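Local coordinates for L-isoleucine-4-hydroxylase (Bacillus thuringiensis, PDB 6LNH) that hydroxylates L-isoleucine to (4S)-4-hydroxy-L-isoleucine as an Fe(2+)- and 2-oxoglutarate-dependent dioxygenase, and also acts on related aliphatic amino acids and thioethers, at the interface of chains A and B and the interface of chains A and C. Sequence-based numbering; all coordinates share one arbitrary frame. Chains: chain A/B/C, L-isoleucine-4-hydroxylase.

Contact 1: the interface of chains A and B. Residues chain A 190, 192, 205, 207; chain B 189-190, 192, 226-227.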
# COMPACT_ATOMS: atom_id res chain seq x y z
N GLY A 190 1.14 9.85 1.08
CA GLY A 190 1.04 11.15 0.47
C GLY A 190 2.18 11.36 -0.51
O GLY A 190 2.77 10.42 -1.04
N ASP A 192 1.71 12.71 -3.40
CA ASP A 192 1.16 12.51 -4.73
C ASP A 192 1.19 13.82 -5.52
O ASP A 192 1.07 14.91 -4.96
CB ASP A 192 -0.27 12.00 -4.63
CG ASP A 192 -0.41 10.81 -3.70
OD1 ASP A 192 0.34 9.82 -3.88
OD2 ASP A 192 -1.26 10.86 -2.79
N PHE A 205 -3.88 12.93 -11.64
CA PHE A 205 -3.34 12.55 -10.34
C PHE A 205 -2.30 11.47 -10.60
O PHE A 205 -2.64 10.37 -11.05
CB PHE A 205 -4.48 12.06 -9.44
CG PHE A 205 -4.10 11.81 -8.01
CD1 PHE A 205 -3.12 10.89 -7.67
CD2 PHE A 205 -4.78 12.46 -6.98
CE1 PHE A 205 -2.80 10.65 -6.35
CE2 PHE A 205 -4.46 12.22 -5.66
CZ PHE A 205 -3.47 11.31 -5.34
N SER A 207 1.05 9.44 -8.91
CA SER A 207 1.79 9.11 -7.69
C SER A 207 3.01 8.30 -8.11
O SER A 207 2.89 7.14 -8.50
CB SER A 207 0.91 8.35 -6.70
OG SER A 207 1.13 6.95 -6.75
N ILE B 189 -6.21 6.07 -4.44
CA ILE B 189 -5.06 6.78 -3.92
C ILE B 189 -5.54 8.15 -3.48
O ILE B 189 -6.47 8.72 -4.07
CB ILE B 189 -3.92 6.91 -4.96
CG1 ILE B 189 -3.45 5.53 -5.41
CG2 ILE B 189 -2.75 7.71 -4.42
CD1 ILE B 189 -3.45 5.37 -6.91
N GLY B 190 -4.93 8.69 -2.44
CA GLY B 190 -5.34 9.98 -1.94
C GLY B 190 -6.48 9.88 -0.95
O GLY B 190 -6.72 8.85 -0.30
N ASP B 192 -6.54 11.71 1.71
CA ASP B 192 -5.97 11.91 3.03
C ASP B 192 -6.46 13.23 3.62
O ASP B 192 -6.70 14.20 2.91
CB ASP B 192 -4.45 11.89 2.96
CG ASP B 192 -3.92 10.67 2.22
OD1 ASP B 192 -4.41 9.56 2.48
OD2 ASP B 192 -3.01 10.83 1.37
N THR B 226 -7.30 15.50 0.59
CA THR B 226 -6.51 15.37 -0.62
C THR B 226 -7.37 14.75 -1.73
O THR B 226 -8.27 13.96 -1.45
CB THR B 226 -5.27 14.51 -0.31
OG1 THR B 226 -4.26 15.33 0.30
CG2 THR B 226 -4.70 13.81 -1.53
N PRO B 227 -7.13 15.12 -2.99
CA PRO B 227 -7.91 14.52 -4.08
C PRO B 227 -7.77 13.00 -4.12
O PRO B 227 -6.79 12.43 -3.64
CB PRO B 227 -7.32 15.17 -5.34
CG PRO B 227 -6.77 16.47 -4.85
CD PRO B 227 -6.22 16.17 -3.49
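The ring of A:Phe205 lies between B:Ile189 and B:Pro227 at the interface of chains A and B. CB leaves the strand with CG anti to the backbone N (chi1 -172°), which sends the ring towards chain B. On one side of the ring, CD2 packs 4.1 Å from CB of B:Pro227, and CE2 faces the B:Pro227 carbonyl, a contact modelled too short to interpret. CZ, at the far end, sits 3.8 Å from CG2 of B:Ile189. CE1 comes nearer to the same methyl, at 3.5 Å, with the methyl raised above the ring plane beyond the CE1–CZ bond. The phenylalanine and proline side chains cross at about a right angle.

The B:Ile189 methyl, CG2, has a second neighbour. It stands over the flat face of the A:Asp192 carboxylate, 3.8 Å from OD1 and 3.8 Å from OD2. CG1 of the isoleucine lies beside its own backbone N (chi1 -60°), leaving CG2 as the branch that meets chain A. OD2 of A:Asp192 and OD2 of B:Asp192 are 4.5 Å apart, a proximity that could raise the proton affinity of one or both carboxylates.

The patch belongs to a two-fold symmetric interface. A:Phe205 lies on strand 204-206, B:Ile189 on strand 189-190, and B:Pro227 in the turn between strands 222-225 and 228-229 of the double-stranded beta-helix, just beyond the strand carrying the iron ligand B:His223.

Contact 2: the interface of chains A and C. Residues chain A 36, 40, 46, 49, 211; chain C 233-234.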
# COMPACT_ATOMS: atom_id res chain seq x y z
N ASN A 36 10.90 4.58 -15.74
CA ASN A 36 12.31 4.45 -15.29
C ASN A 36 13.07 3.46 -16.18
O ASN A 36 14.30 3.39 -16.05
CB ASN A 36 12.40 4.00 -13.83
CG ASN A 36 11.58 2.76 -13.55
OD1 ASN A 36 11.00 2.18 -14.47
ND2 ASN A 36 11.53 2.34 -12.30
N LEU A 40 17.28 2.52 -16.74
CA LEU A 40 17.78 1.23 -16.19
C LEU A 40 17.99 0.21 -17.31
O LEU A 40 17.40 -0.88 -17.23
CB LEU A 40 16.78 0.71 -15.15
CG LEU A 40 16.46 1.69 -14.02
CD1 LEU A 40 15.13 1.34 -13.37
CD2 LEU A 40 17.57 1.70 -12.99
N HIS A 46 21.84 0.04 -11.66
CA HIS A 46 21.23 -0.37 -10.40
C HIS A 46 22.15 -0.10 -9.21
O HIS A 46 21.68 0.30 -8.13
CB HIS A 46 20.85 -1.85 -10.46
CG HIS A 46 19.58 -2.11 -11.21
ND1 HIS A 46 19.56 -2.42 -12.56
CD2 HIS A 46 18.29 -2.09 -10.81
CE1 HIS A 46 18.31 -2.58 -12.95
NE2 HIS A 46 17.52 -2.39 -11.91
N LEU A 49 22.48 3.74 -8.97
CA LEU A 49 21.28 4.24 -8.31
C LEU A 49 21.40 4.12 -6.80
O LEU A 49 21.02 5.04 -6.06
CB LEU A 49 20.05 3.48 -8.82
CG LEU A 49 18.74 3.72 -8.06
CD1 LEU A 49 18.31 5.17 -8.18
CD2 LEU A 49 17.65 2.78 -8.57
N PRO A 211 11.71 4.07 -7.92
CA PRO A 211 12.85 4.97 -8.12
C PRO A 211 13.10 5.25 -9.62
O PRO A 211 12.96 4.33 -10.41
CB PRO A 211 14.02 4.19 -7.52
CG PRO A 211 13.37 3.31 -6.49
CD PRO A 211 12.07 2.90 -7.13
N SER C 233 10.81 -2.38 -11.53
CA SER C 233 12.05 -2.61 -12.26
C SER C 233 13.30 -2.49 -11.39
O SER C 233 14.39 -2.79 -11.89
CB SER C 233 12.15 -1.64 -13.44
OG SER C 233 10.88 -1.43 -14.04
N THR C 234 13.17 -2.08 -10.14
CA THR C 234 14.31 -1.95 -9.24
C THR C 234 14.32 -3.08 -8.22
O THR C 234 13.35 -3.83 -8.07
CB THR C 234 14.32 -0.59 -8.54
OG1 THR C 234 13.21 -0.50 -7.64
CG2 THR C 234 14.23 0.53 -9.57
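C:Ser233 presents its backbone carbonyl to the imidazole of A:His46, joining two copies of this iron- and 2-oxoglutarate-dependent dioxygenase of the double-stranded beta-helix family. NE2 of A:His46 donates to O of C:Ser233 over 3.1 Å in a nearly straight bond (174° at the hydrogen). The acceptor lies at the edge of the imidazole, in the ring plane, and the ring nitrogen in turn lies in the carbonyl plane, with a C=O...N angle of 148°. One face of this ring is backed by A:Leu40, whose CD2 stands above its centre, which probably helps to fix how the donor is turned.

The other branch of A:Leu40, CD1, points to C:Thr234 and reaches its CG2 at 4.0 Å, the two side chains running obliquely to each other. C:Thr234 thus places its methyl between A:Leu40 and A:Pro211, with CD2 of A:Leu49 at 4.2 Å from CG2. OG1 of C:Thr234, set between the backbone N and the carbonyl carbon (chi1 68°), is turned to the proline ring instead, 3.6 Å from CD of A:Pro211.

A:Asn36 holds A:Pro211 from alongside: its ND2 donates to the backbone O of A:Pro211 at 3.1 Å, with the acceptor in the amide plane. That bond orients the amide so that OD1 of A:Asn36 faces C:Ser233, whose OG lies 3.6 Å away as a looser polar neighbour. A:His46 and A:Leu49 come from helix 45-54, A:Asn36 from the 3-10 helix 36-39, and both chain C residues from the loop before strand 236-247.

Contact 1 and contact 2 share no residue number, and their C-alpha centres lie about 23 Å apart. In chain A they are linked by a short stretch of sequence: A:Phe205 and A:Ser207 serve contact 1, and A:Pro211, four residues on, serves contact 2. Part of each partner's surface comes from loops flanking strand 228-229, before it in contact 1 and after it in contact 2. Chain A meets B and C through different surfaces, and because each interface is two-fold symmetric, two such interfaces can build the four-copy deposited assembly, which may or may not be the form in solution.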